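Long-range contacts in L-rhamnonate dehydratase (Gibberella zeae, PDB 2P0I), which probably catalyses the dehydration of L-rhamnonate to 2-keto-3-deoxy-L-rhamnonate, as an octameric lyase of the enolase superfamily: residues P129-S134 and V299-G304; G184-P189 and F217-D222; W247-S252 and F271-H276; K285-R290 and A313-Y318; V322-S327 and P342-L347. One frame throughout, in Å; residues are numbered along the deposited sequence. Where two conformers were deposited one is given.

From the N terminus, helix 128-148 is the first element used: interaction 1 sets it on the loop 299-304, closing a span of more than 160 residues. Interactions 2 and 3 both lie within that span, in series, each tying consecutive parallel strands of the C-terminal barrel, and strands 219-222 and 247-248 are neighbours between them. Interaction 4 joins helices 279-287 and 305-317; its first segment precedes 299-304 and its second follows, so it crosses interaction 1. Interaction 5 opens last and sets the loop 322-327 beside strand 344-347. It meets interaction 2 through a salt bridge from Lys-185 to Glu-345, and interaction 3 where Glu-275 packs on His-325.

Interaction 1 (P129-S134 and V299-G304)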
# COMPACT_ATOMS: atom_id res chain seq x y z
N PRO A 129 -16.22 10.66 -31.00
CA PRO A 129 -17.53 11.16 -30.55
C PRO A 129 -17.45 12.32 -29.56
O PRO A 129 -18.33 13.15 -29.54
CB PRO A 129 -18.15 9.94 -29.85
CG PRO A 129 -17.50 8.79 -30.46
CD PRO A 129 -16.09 9.21 -30.72
N ILE A 130 -16.39 12.37 -28.76
CA ILE A 130 -16.20 13.40 -27.74
C ILE A 130 -15.62 14.68 -28.35
O ILE A 130 -15.83 15.77 -27.82
CB ILE A 130 -15.29 12.89 -26.60
CG1 ILE A 130 -15.67 11.46 -26.20
CG2 ILE A 130 -15.35 13.80 -25.38
CD1 ILE A 130 -17.06 11.31 -25.54
N ALA A 131 -14.92 14.53 -29.47
CA ALA A 131 -14.56 15.67 -30.31
C ALA A 131 -15.78 16.35 -30.90
O ALA A 131 -15.81 17.57 -31.00
CB ALA A 131 -13.58 15.27 -31.40
N VAL A 132 -16.79 15.57 -31.27
CA VAL A 132 -18.06 16.12 -31.75
C VAL A 132 -18.75 16.91 -30.64
O VAL A 132 -19.18 18.05 -30.86
CB VAL A 132 -19.00 15.00 -32.27
CG1 VAL A 132 -20.26 15.59 -32.90
CG2 VAL A 132 -18.28 14.15 -33.26
N ILE A 133 -18.82 16.30 -29.46
CA ILE A 133 -19.40 16.94 -28.28
C ILE A 133 -18.72 18.26 -27.92
O ILE A 133 -19.40 19.25 -27.62
CB ILE A 133 -19.43 15.95 -27.06
CG1 ILE A 133 -20.29 14.71 -27.39
CG2 ILE A 133 -19.96 16.63 -25.79
CD1 ILE A 133 -20.37 13.65 -26.29
N SER A 134 -17.39 18.28 -27.98
CA SER A 134 -16.61 19.47 -27.68
C SER A 134 -17.02 20.65 -28.54
O SER A 134 -17.25 21.73 -28.02
CB SER A 134 -15.12 19.22 -27.92
OG SER A 134 -14.63 18.07 -27.28
N VAL A 299 -9.25 21.38 -25.61
CA VAL A 299 -10.65 21.76 -25.44
C VAL A 299 -11.57 21.32 -26.59
O VAL A 299 -12.77 21.12 -26.41
CB VAL A 299 -10.81 23.27 -25.09
CG1 VAL A 299 -10.52 24.13 -26.28
CG2 VAL A 299 -12.20 23.58 -24.54
N MSE A 300 -10.98 21.13 -27.77
CA MSE A 300 -11.73 20.70 -28.93
C MSE A 300 -11.89 19.19 -28.99
O MSE A 300 -12.54 18.66 -29.88
CB MSE A 300 -11.06 21.22 -30.20
CG MSE A 300 -11.23 22.72 -30.41
SE MSE A 300 -10.15 23.36 -31.92
CE MSE A 300 -8.41 22.65 -31.40
N TRP A 301 -11.32 18.50 -28.00
CA TRP A 301 -11.12 17.05 -28.05
C TRP A 301 -11.69 16.38 -26.79
O TRP A 301 -12.35 15.35 -26.90
CB TRP A 301 -9.63 16.76 -28.19
CG TRP A 301 -9.26 15.68 -29.16
CD1 TRP A 301 -8.57 14.55 -28.87
CD2 TRP A 301 -9.49 15.65 -30.58
NE1 TRP A 301 -8.39 13.79 -30.00
CE2 TRP A 301 -8.94 14.44 -31.06
CE3 TRP A 301 -10.12 16.52 -31.48
CZ2 TRP A 301 -9.00 14.08 -32.41
CZ3 TRP A 301 -10.18 16.15 -32.83
CH2 TRP A 301 -9.62 14.94 -33.28
N LEU A 302 -11.45 16.97 -25.62
CA LEU A 302 -11.80 16.37 -24.32
C LEU A 302 -13.27 16.30 -23.95
O LEU A 302 -13.63 15.57 -23.03
CB LEU A 302 -11.04 17.05 -23.18
CG LEU A 302 -11.62 18.31 -22.54
CD1 LEU A 302 -12.03 18.01 -21.11
CD2 LEU A 302 -10.58 19.39 -22.52
N GLY A 303 -14.12 17.09 -24.60
CA GLY A 303 -15.49 17.26 -24.12
C GLY A 303 -16.03 18.67 -24.20
O GLY A 303 -17.24 18.89 -24.07
N GLY A 304 -15.15 19.64 -24.41
CA GLY A 304 -15.56 21.03 -24.54
C GLY A 304 -15.16 21.84 -23.34
O GLY A 304 -14.42 21.37 -22.48
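Ser-134 OG carries the polar link between the two segments, accepting Gly-303 N at 2.9 Å with an N-H...O angle of 137°, a bent bond. The same hydroxyl donates to Ile-130 O at 2.6 Å, one turn back in its own helix. With chi1 at -52°, OG stands beside the backbone N and can reach that carbonyl, which Ser-134 N also binds from the opposite face. The CB of Ser-134 rests on Met-300 O at 3.3 Å. On the neighbouring flank, Ala-131 CB lies over the face of the six-membered ring of Trp-301, 4.1 Å from its centroid and 27° off the normal: a CH-pi contact. Ile-130 CG2 abuts Leu-302 O at 3.4 Å. The contact thus seats helix 128-148, from the N-terminal part of an enolase-superfamily chain, against the loop that follows barrel strand 294-295; Gly-304 is the N-cap of the next helix, 305-317. Further out, Asp-298 OD1 holds Met-300 N, and the backbone of Leu-302 is bonded to Ser-279. The indole NE1 of Trp-301 reaches Phe-122 O of the second subunit, whose Tyr-123 also packs on the ring, while Ile-133 turns its end toward helix 109-119.

Interaction 2 (G184-P189 and F217-D222); sequences GKVPLP and FPIMVD
Gly-184 and Pro-218 begin a parallel backbone ladder, the tightly packed part of this contact, with Gly-184 N donating to Pro-218 O at 2.9 Å. From there the bonds alternate between the strands: Met-220 N to Gly-184 O, Val-186 N to Met-220 O, Asp-222 N to Val-186 O, and lastly Leu-188 N to Asp-222 O at 3.0 Å, the straightest of the five at 172°. Three CA-H...O contacts fill the gaps between them, the shortest from Ile-219 CA to Gly-184 O at 3.3 Å. At the start, Phe-217 CE2 lies 3.5 Å from Gly-184 N, close beside the glycine backbone. On the face that bears Lys-185 and Met-220, the two side chains cross at about a right angle, and Lys-185 CB sits 3.7 Å from Met-220 CG.

The side-chain flanks fit more loosely. Val-186 CG2 and Ile-219 CG2 are 4.3 Å apart, and Leu-188 CD1 meets Val-221 CG1 obliquely. Lys-185 has CG anti to the backbone N (chi1 -174°) and a bend at chi3, which bring CE to 3.5 Å from OD2 of the partly exposed Asp-222, but NZ remains 4.0 Å from that oxygen, beyond a salt bridge. The amine is instead engaged by Glu-345 and Glu-248, with Tyr-167 OH as a further partner, and Asp-222 OD1 takes Tyr-224 N. Pro-218, also partly exposed, packs on His-196 of the third subunit. With helix 195-213 joining the strands, this is a beta-alpha-beta crossover of the enolase-superfamily barrel, and an aspartate at the end of its third strand is consistent with the metal site of that family.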
# COMPACT_ATOMS: atom_id res chain seq x y z
N GLY A 184 10.33 27.51 -25.94
CA GLY A 184 10.16 26.90 -27.25
C GLY A 184 9.98 25.39 -27.13
O GLY A 184 10.67 24.75 -26.35
N LYS A 185 9.07 24.83 -27.91
CA LYS A 185 8.84 23.39 -27.86
C LYS A 185 9.16 22.67 -29.17
O LYS A 185 8.57 22.95 -30.20
CB LYS A 185 7.41 23.09 -27.42
CG LYS A 185 7.15 21.60 -27.19
CD LYS A 185 5.87 21.37 -26.43
CE LYS A 185 4.70 21.07 -27.35
NZ LYS A 185 3.43 21.38 -26.66
N VAL A 186 10.10 21.73 -29.10
CA VAL A 186 10.58 21.03 -30.29
C VAL A 186 10.06 19.59 -30.38
O VAL A 186 9.89 18.92 -29.35
CB VAL A 186 12.14 21.10 -30.46
CG1 VAL A 186 12.58 22.55 -30.58
CG2 VAL A 186 12.85 20.42 -29.32
N PRO A 187 9.80 19.11 -31.61
CA PRO A 187 9.41 17.72 -31.78
C PRO A 187 10.61 16.79 -31.69
O PRO A 187 11.64 17.06 -32.29
CB PRO A 187 8.84 17.69 -33.20
CG PRO A 187 8.86 19.10 -33.69
CD PRO A 187 9.87 19.81 -32.90
N LEU A 188 10.47 15.70 -30.94
CA LEU A 188 11.48 14.64 -30.95
C LEU A 188 11.48 13.90 -32.29
O LEU A 188 10.44 13.40 -32.71
CB LEU A 188 11.24 13.65 -29.80
CG LEU A 188 12.41 12.75 -29.42
CD1 LEU A 188 13.47 13.55 -28.66
CD2 LEU A 188 11.92 11.56 -28.59
N PRO A 189 12.65 13.84 -32.97
CA PRO A 189 12.73 13.25 -34.31
C PRO A 189 12.70 11.72 -34.41
O PRO A 189 12.14 11.19 -35.37
CB PRO A 189 14.04 13.82 -34.87
CG PRO A 189 14.87 14.19 -33.69
CD PRO A 189 13.93 14.41 -32.52
N PHE A 217 17.01 29.93 -21.96
CA PHE A 217 15.74 29.81 -22.67
C PHE A 217 15.11 28.42 -22.45
O PHE A 217 15.74 27.40 -22.76
CB PHE A 217 15.93 30.10 -24.16
CG PHE A 217 14.65 30.31 -24.92
CD1 PHE A 217 13.85 31.42 -24.69
CD2 PHE A 217 14.26 29.40 -25.90
CE1 PHE A 217 12.67 31.61 -25.38
CE2 PHE A 217 13.08 29.59 -26.62
CZ PHE A 217 12.29 30.69 -26.36
N PRO A 218 13.90 28.37 -21.86
CA PRO A 218 13.11 27.14 -21.76
C PRO A 218 12.91 26.38 -23.08
O PRO A 218 12.38 26.92 -24.05
CB PRO A 218 11.78 27.64 -21.21
CG PRO A 218 12.16 28.79 -20.37
CD PRO A 218 13.24 29.48 -21.17
N ILE A 219 13.37 25.13 -23.09
CA ILE A 219 13.06 24.19 -24.15
C ILE A 219 12.25 23.02 -23.59
O ILE A 219 12.64 22.40 -22.59
CB ILE A 219 14.34 23.67 -24.85
CG1 ILE A 219 14.96 24.79 -25.69
CG2 ILE A 219 14.04 22.45 -25.76
CD1 ILE A 219 16.28 24.40 -26.29
N MSE A 220 11.12 22.75 -24.22
CA MSE A 220 10.33 21.58 -23.91
C MSE A 220 10.40 20.64 -25.12
O MSE A 220 10.71 21.08 -26.22
CB MSE A 220 8.88 21.97 -23.56
CG MSE A 220 8.50 23.42 -23.88
SE MSE A 220 9.30 24.81 -22.74
CE MSE A 220 7.77 25.94 -22.57
N VAL A 221 10.18 19.35 -24.89
CA VAL A 221 10.26 18.34 -25.95
C VAL A 221 8.91 17.61 -26.07
O VAL A 221 8.45 17.01 -25.10
CB VAL A 221 11.38 17.30 -25.68
CG1 VAL A 221 11.46 16.29 -26.83
CG2 VAL A 221 12.71 17.98 -25.50
N ASP A 222 8.30 17.69 -27.25
CA ASP A 222 7.09 16.92 -27.55
C ASP A 222 7.48 15.54 -28.06
O ASP A 222 8.26 15.43 -29.00
CB ASP A 222 6.23 17.64 -28.61
CG ASP A 222 4.80 17.10 -28.69
OD1 ASP A 222 4.61 15.87 -28.80
OD2 ASP A 222 3.85 17.91 -28.64

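Interaction 3 (W247-S252 and F271-H276); sequences WEECLS and FTTGEH
Glu-249 OE1 is gripped twice, by the ring of His-276 and by a water. His-276 ND1 donates to it at 3.1 Å and 171°, in the ring plane and on the syn lone pair; a second, weak bond runs from ND1 to OE2. Carboxylate and imidazole are nearly coplanar, 23° apart, which is compatible with one N-H facing both oxygens. The water donates to OE1 at 2.6 Å and accepts from His-276 N, fixing the carboxylate further. A bend at chi2 carries the glutamate chain across to this histidine, whose carbonyl O binds Arg-125 of the second subunit.

Behind the pair, the backbones run parallel. Thr-272 N donates to Trp-247 O and Glu-249 N to Thr-272 O at 2.8 Å. Another water donates to both of those carbonyls and accepts from Cys-250 N, bridging the point where the first strand ends.

Thr-272 OG1 presses on Glu-248 CA at 3.3 Å and bonds to Gln-296. On the opposite face, Phe-271 CD1 lies 3.7 Å from Trp-247 CB, with Cys-250 SG at the ring edge. Glu-248, the last residue of its strand, and Glu-275, just past strand 271-273, bring their OE2 atoms to 3.9 Å with the carboxylates nearly perpendicular; Lys-185 holds Glu-248 OE2 in a salt bridge. Glu-248 and Glu-275, with Asp-222 beside Glu-248, are consistent with the acidic magnesium site of the enolase superfamily.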
# COMPACT_ATOMS: atom_id res chain seq x y z
N TRP A 247 9.23 17.16 -20.53
CA TRP A 247 9.05 16.14 -21.54
C TRP A 247 7.57 15.79 -21.66
O TRP A 247 6.95 15.32 -20.70
CB TRP A 247 9.85 14.90 -21.16
CG TRP A 247 11.32 15.16 -21.07
CD1 TRP A 247 11.99 15.70 -20.01
CD2 TRP A 247 12.30 14.90 -22.08
NE1 TRP A 247 13.34 15.78 -20.30
CE2 TRP A 247 13.55 15.30 -21.56
CE3 TRP A 247 12.24 14.36 -23.37
CZ2 TRP A 247 14.74 15.19 -22.30
CZ3 TRP A 247 13.42 14.26 -24.10
CH2 TRP A 247 14.65 14.66 -23.56
N GLU A 248 7.04 16.02 -22.85
CA GLU A 248 5.62 16.01 -23.11
C GLU A 248 5.21 14.73 -23.82
O GLU A 248 5.84 14.36 -24.81
CB GLU A 248 5.26 17.21 -23.96
CG GLU A 248 3.80 17.32 -24.31
CD GLU A 248 3.44 18.68 -24.89
OE1 GLU A 248 3.90 19.71 -24.35
OE2 GLU A 248 2.67 18.72 -25.87
N GLU A 249 4.17 14.07 -23.31
CA GLU A 249 3.54 12.91 -23.96
C GLU A 249 4.51 11.79 -24.30
O GLU A 249 4.51 11.30 -25.44
CB GLU A 249 2.77 13.32 -25.22
CG GLU A 249 1.39 13.84 -24.94
CD GLU A 249 0.39 13.42 -26.00
OE1 GLU A 249 -0.53 12.64 -25.65
OE2 GLU A 249 0.51 13.87 -27.16
N CYS A 250 5.34 11.40 -23.35
CA CYS A 250 6.34 10.36 -23.61
C CYS A 250 5.72 9.02 -23.94
O CYS A 250 6.21 8.32 -24.81
CB CYS A 250 7.29 10.22 -22.44
SG CYS A 250 8.35 11.67 -22.18
N LEU A 251 4.63 8.69 -23.27
CA LEU A 251 4.02 7.37 -23.41
C LEU A 251 2.71 7.46 -24.15
O LEU A 251 2.12 8.54 -24.23
CB LEU A 251 3.76 6.75 -22.04
CG LEU A 251 4.90 6.66 -21.04
CD1 LEU A 251 4.30 6.33 -19.73
CD2 LEU A 251 5.85 5.58 -21.43
N SER A 252 2.25 6.33 -24.68
CA SER A 252 0.86 6.18 -25.11
C SER A 252 -0.09 6.63 -24.00
O SER A 252 0.20 6.42 -22.82
CB SER A 252 0.57 4.73 -25.49
OG SER A 252 -0.82 4.50 -25.65
N PHE A 271 7.36 16.05 -16.34
CA PHE A 271 6.71 15.25 -17.38
C PHE A 271 5.27 15.71 -17.49
O PHE A 271 4.65 16.08 -16.49
CB PHE A 271 6.77 13.77 -17.04
CG PHE A 271 8.16 13.20 -17.08
CD1 PHE A 271 8.74 12.84 -18.29
CD2 PHE A 271 8.90 13.06 -15.91
CE1 PHE A 271 10.05 12.35 -18.34
CE2 PHE A 271 10.20 12.57 -15.94
CZ PHE A 271 10.77 12.21 -17.16
N THR A 272 4.75 15.75 -18.71
CA THR A 272 3.40 16.26 -18.96
C THR A 272 2.68 15.31 -19.91
O THR A 272 3.31 14.55 -20.64
CB THR A 272 3.40 17.69 -19.55
OG1 THR A 272 3.65 17.63 -20.95
CG2 THR A 272 4.46 18.59 -18.92
N THR A 273 1.35 15.36 -19.90
CA THR A 273 0.56 14.62 -20.87
C THR A 273 -0.85 15.19 -20.93
O THR A 273 -1.18 16.14 -20.22
CB THR A 273 0.56 13.07 -20.58
OG1 THR A 273 0.11 12.35 -21.74
CG2 THR A 273 -0.27 12.70 -19.39
N GLY A 274 -1.68 14.61 -21.78
CA GLY A 274 -3.11 14.78 -21.63
C GLY A 274 -3.78 15.36 -22.86
O GLY A 274 -4.98 15.52 -22.86
N GLU A 275 -3.00 15.65 -23.91
CA GLU A 275 -3.55 16.12 -25.19
C GLU A 275 -4.52 15.13 -25.81
O GLU A 275 -5.45 15.51 -26.52
CB GLU A 275 -2.41 16.38 -26.17
CG GLU A 275 -2.73 17.30 -27.31
CD GLU A 275 -1.59 17.40 -28.31
OE1 GLU A 275 -1.81 17.06 -29.50
OE2 GLU A 275 -0.49 17.83 -27.91
N HIS A 276 -4.31 13.84 -25.54
CA HIS A 276 -5.15 12.79 -26.10
C HIS A 276 -5.94 12.02 -25.04
O HIS A 276 -6.10 10.80 -25.13
CB HIS A 276 -4.31 11.88 -26.98
CG HIS A 276 -3.66 12.60 -28.12
ND1 HIS A 276 -2.34 12.99 -28.10
CD2 HIS A 276 -4.18 13.06 -29.28
CE1 HIS A 276 -2.07 13.63 -29.22
NE2 HIS A 276 -3.16 13.69 -29.95
O HOH W 1 5.51 12.91 -20.71
O HOH W 2 -2.41 12.33 -23.90
O HOH W 3 1.49 10.20 -22.37

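Interaction 4 (K285-R290 and A313-Y318); sequences KLVEGR and ALAAAY
Val-287 supplies most of the apolar contact, and its methyls meet two side chains of helix 305-317 and Tyr-318 just after it. CG2 packs on Leu-314 CD1 at 3.8 Å, the two side chains crossing at a slant, and touches Leu-314 CG almost as closely. The same methyl approaches Tyr-318 CD2 obliquely at 4.3 Å. CG1, anti to the carbonyl carbon with chi1 at -49°, turns instead to Ala-315 CB, also 4.3 Å away. The branched tip of valine is thus divided between Leu-314 and Tyr-318 on one side and the small alanine on the other.

Backbone bonds shape the chain ends rather than link them. Helix 279-287 gives way to a type II turn from Val-287 to Arg-290, with Gly-289 at a positive phi and a weak bond of 3.3 Å from Arg-290 N to Val-287 O. In the second segment, Tyr-318 N donates to Ala-315 O at 3.0 Å where helix 305-317 runs out. The turn sends the chain of Arg-290 along Tyr-318, its CD 4.2 Å from Tyr-318 CB, although two conformers make its exact course doubtful.

Charged and polar groups look outward. In the conformer given, Arg-290 NH1 forms a salt bridge with Asp-255 of the third subunit, and Tyr-318 OH is bonded to Glu-288 of the fourth subunit, a residue likewise modelled twice. Between these two segments, on the outside of the barrel, cohesion then comes mainly from nondirectional van der Waals packing, whereas the directional polar bonds at the border serve the assembly.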
# COMPACT_ATOMS: atom_id res chain seq x y z
N LYS A 285 -7.25 10.26 -13.44
CA LYS A 285 -6.15 9.31 -13.37
C LYS A 285 -4.80 10.00 -13.54
O LYS A 285 -3.81 9.61 -12.95
CB LYS A 285 -6.32 8.25 -14.45
CG LYS A 285 -7.05 7.00 -13.99
CD LYS A 285 -8.57 7.13 -14.10
CE LYS A 285 -9.27 5.78 -14.00
NZ LYS A 285 -8.62 4.87 -13.02
N LEU A 286 -4.79 11.05 -14.35
CA LEU A 286 -3.59 11.82 -14.58
C LEU A 286 -3.18 12.59 -13.34
O LEU A 286 -1.99 12.76 -13.07
CB LEU A 286 -3.80 12.76 -15.77
CG LEU A 286 -3.39 12.24 -17.16
CD1 LEU A 286 -4.14 10.98 -17.58
CD2 LEU A 286 -3.63 13.33 -18.17
N VAL A 287 -4.17 13.02 -12.55
CA VAL A 287 -3.91 13.81 -11.35
C VAL A 287 -3.66 12.97 -10.08
O VAL A 287 -2.96 13.43 -9.17
CB VAL A 287 -4.94 14.97 -11.11
CG1 VAL A 287 -5.13 15.80 -12.37
CG2 VAL A 287 -6.28 14.46 -10.61
N GLU A 288 -4.23 11.76 -10.05
CA GLU A 288 -3.99 10.76 -9.01
C GLU A 288 -2.56 10.25 -9.04
O GLU A 288 -2.04 9.87 -10.10
CB GLU A 288 -4.91 9.55 -9.23
CG GLU A 288 -6.28 9.64 -8.60
CD GLU A 288 -7.19 8.51 -9.05
OE1 GLU A 288 -6.68 7.47 -9.53
OE2 GLU A 288 -8.42 8.66 -8.94
N GLY A 289 -1.93 10.21 -7.88
CA GLY A 289 -0.53 9.80 -7.77
C GLY A 289 0.44 10.95 -7.93
O GLY A 289 1.57 10.88 -7.45
N ARG A 290 -0.03 12.01 -8.59
CA ARG A 290 0.76 13.23 -8.85
C ARG A 290 2.12 12.98 -9.53
O ARG A 290 3.15 13.53 -9.11
CB ARG A 290 0.86 14.10 -7.59
CG ARG A 290 -0.29 15.09 -7.43
CD ARG A 290 0.13 16.31 -6.62
NE ARG A 290 -0.20 16.11 -5.22
CZ ARG A 290 -0.01 16.99 -4.24
NH1 ARG A 290 -0.38 16.68 -3.01
NH2 ARG A 290 0.53 18.18 -4.48
N ALA A 313 -10.84 22.28 -12.22
CA ALA A 313 -11.16 22.36 -10.80
C ALA A 313 -10.64 21.15 -10.05
O ALA A 313 -10.19 21.25 -8.91
CB ALA A 313 -12.64 22.49 -10.60
N LEU A 314 -10.70 19.99 -10.70
CA LEU A 314 -10.07 18.81 -10.18
C LEU A 314 -8.54 18.98 -10.06
O LEU A 314 -7.97 18.65 -9.03
CB LEU A 314 -10.47 17.60 -11.02
CG LEU A 314 -9.60 16.35 -11.09
CD1 LEU A 314 -9.94 15.37 -9.99
CD2 LEU A 314 -9.81 15.72 -12.46
N ALA A 315 -7.90 19.51 -11.09
CA ALA A 315 -6.46 19.69 -11.04
C ALA A 315 -6.03 20.72 -9.99
O ALA A 315 -5.00 20.55 -9.34
CB ALA A 315 -5.92 20.04 -12.40
N ALA A 316 -6.84 21.76 -9.80
CA ALA A 316 -6.52 22.84 -8.84
C ALA A 316 -6.54 22.38 -7.39
O ALA A 316 -5.78 22.89 -6.57
CB ALA A 316 -7.48 24.01 -9.03
N ALA A 317 -7.41 21.42 -7.09
CA ALA A 317 -7.43 20.72 -5.80
C ALA A 317 -6.07 20.11 -5.43
O ALA A 317 -5.73 20.02 -4.26
CB ALA A 317 -8.51 19.65 -5.80
N TYR A 318 -5.30 19.73 -6.44
CA TYR A 318 -3.96 19.21 -6.23
C TYR A 318 -2.84 20.15 -6.65
O TYR A 318 -1.67 19.76 -6.67
CB TYR A 318 -3.82 17.84 -6.88
CG TYR A 318 -4.74 16.85 -6.23
CD1 TYR A 318 -4.44 16.32 -4.97
CD2 TYR A 318 -5.94 16.49 -6.84
CE1 TYR A 318 -5.30 15.42 -4.36
CE2 TYR A 318 -6.81 15.60 -6.23
CZ TYR A 318 -6.48 15.07 -4.99
OH TYR A 318 -7.33 14.18 -4.38

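Interaction 5 (V322-S327 and P342-L347); sequences VVPHAS and PFQEYL
Pro-342 starts the contact by setting its CD 3.8 Å from Val-323 CG2. Next, Phe-343 brings CE1 to the same methyl at 3.6 Å, while its carbonyl O meets Val-323 CG1 at 3.4 Å; the valine is thus pressed by both ring and backbone. Pro-342 CG lies over one face of that ring, and Trp-182 meets it edge-to-face. Gln-344 puts CB against Pro-324 CD at 4.2 Å and sends OE1 to Ser-331 of helix 329-337. Strand 344-347 is the last barrel strand, pairing in parallel with 163-169, while 322-327 bonds through the backbone of Val-323 to Ile-295 of strand 294-295. Glu-345 makes the hydrogen bond across the segments: an extended chain, CG anti to the backbone N at chi1 174°, carries OE1 to Ala-326 N at 3.1 Å, a bond of 165°. The same oxygen lies 3.2 Å from CD2 of His-325, a residue consistent with the catalytic histidine of related acid-sugar dehydratases; carboxylate and imidazole stand almost perpendicular at 86°. The second oxygen, OE2, is held by Lys-185 and Thr-169. Last in the strand, Leu-347 touches Ala-326 CB with CD2 at 3.9 Å.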
# COMPACT_ATOMS: atom_id res chain seq x y z
N VAL A 322 -2.82 23.42 -15.32
CA VAL A 322 -3.48 23.01 -16.55
C VAL A 322 -3.01 23.97 -17.63
O VAL A 322 -3.22 25.17 -17.53
CB VAL A 322 -5.01 23.10 -16.42
CG1 VAL A 322 -5.68 22.75 -17.73
CG2 VAL A 322 -5.49 22.19 -15.32
N VAL A 323 -2.34 23.44 -18.65
CA VAL A 323 -1.79 24.26 -19.73
C VAL A 323 -2.28 23.63 -21.04
O VAL A 323 -1.69 22.69 -21.54
CB VAL A 323 -0.25 24.33 -19.66
CG1 VAL A 323 0.35 24.96 -20.92
CG2 VAL A 323 0.18 25.11 -18.44
N PRO A 324 -3.39 24.15 -21.59
CA PRO A 324 -4.09 23.47 -22.66
C PRO A 324 -3.32 23.48 -23.97
O PRO A 324 -2.44 24.32 -24.18
CB PRO A 324 -5.39 24.27 -22.78
CG PRO A 324 -5.04 25.62 -22.34
CD PRO A 324 -4.04 25.42 -21.24
N HIS A 325 -3.66 22.52 -24.83
CA HIS A 325 -3.23 22.48 -26.22
C HIS A 325 -3.70 23.74 -26.95
O HIS A 325 -4.78 24.26 -26.66
CB HIS A 325 -3.82 21.22 -26.88
CG HIS A 325 -3.43 21.06 -28.32
ND1 HIS A 325 -4.30 21.30 -29.36
CD2 HIS A 325 -2.26 20.68 -28.89
CE1 HIS A 325 -3.69 21.07 -30.51
NE2 HIS A 325 -2.45 20.69 -30.25
N ALA A 326 -2.87 24.23 -27.87
CA ALA A 326 -3.22 25.37 -28.71
C ALA A 326 -4.56 25.17 -29.45
O ALA A 326 -4.65 24.38 -30.38
CB ALA A 326 -2.10 25.68 -29.70
N SER A 327 -5.59 25.88 -28.99
CA SER A 327 -6.92 25.76 -29.56
C SER A 327 -7.46 27.13 -29.98
O SER A 327 -8.67 27.30 -30.15
CB SER A 327 -7.88 25.13 -28.56
OG SER A 327 -7.43 23.86 -28.14
N PRO A 342 -1.34 28.84 -15.94
CA PRO A 342 -0.30 29.88 -15.94
C PRO A 342 0.09 30.50 -17.30
O PRO A 342 0.42 31.69 -17.35
CB PRO A 342 0.89 29.16 -15.30
CG PRO A 342 0.70 27.73 -15.66
CD PRO A 342 -0.79 27.50 -15.66
N PHE A 343 0.08 29.70 -18.37
CA PHE A 343 0.50 30.13 -19.72
C PHE A 343 -0.10 29.14 -20.72
O PHE A 343 -0.72 28.17 -20.31
CB PHE A 343 2.03 30.14 -19.85
CG PHE A 343 2.72 28.97 -19.18
CD1 PHE A 343 2.73 27.70 -19.76
CD2 PHE A 343 3.36 29.15 -17.95
CE1 PHE A 343 3.36 26.63 -19.13
CE2 PHE A 343 3.99 28.08 -17.31
CZ PHE A 343 4.00 26.82 -17.91
N GLN A 344 0.12 29.35 -22.02
CA GLN A 344 -0.24 28.31 -22.98
C GLN A 344 0.58 28.20 -24.25
O GLN A 344 1.50 28.97 -24.50
CB GLN A 344 -1.74 28.30 -23.28
CG GLN A 344 -2.25 29.46 -24.08
CD GLN A 344 -3.61 29.18 -24.65
OE1 GLN A 344 -3.75 28.56 -25.70
NE2 GLN A 344 -4.64 29.61 -23.93
N GLU A 345 0.21 27.20 -25.04
CA GLU A 345 0.91 26.84 -26.26
C GLU A 345 0.42 27.73 -27.41
O GLU A 345 -0.78 27.96 -27.55
CB GLU A 345 0.63 25.36 -26.54
CG GLU A 345 1.16 24.84 -27.86
CD GLU A 345 0.96 23.34 -28.02
OE1 GLU A 345 -0.15 22.84 -27.73
OE2 GLU A 345 1.91 22.67 -28.46
N TYR A 346 1.36 28.23 -28.22
CA TYR A 346 1.07 28.61 -29.60
C TYR A 346 1.83 27.74 -30.59
O TYR A 346 2.99 27.42 -30.37
CB TYR A 346 1.36 30.10 -29.84
CG TYR A 346 0.54 30.67 -30.99
CD1 TYR A 346 -0.81 30.99 -30.81
CD2 TYR A 346 1.09 30.85 -32.25
CE1 TYR A 346 -1.57 31.48 -31.86
CE2 TYR A 346 0.33 31.34 -33.31
CZ TYR A 346 -1.00 31.66 -33.10
OH TYR A 346 -1.78 32.15 -34.12
N LEU A 347 1.17 27.37 -31.68
CA LEU A 347 1.83 26.69 -32.79
C LEU A 347 2.50 27.67 -33.76
O LEU A 347 1.83 28.54 -34.30
CB LEU A 347 0.82 25.83 -33.56
CG LEU A 347 0.84 24.30 -33.44
CD1 LEU A 347 2.22 23.70 -33.72
CD2 LEU A 347 0.29 23.83 -32.09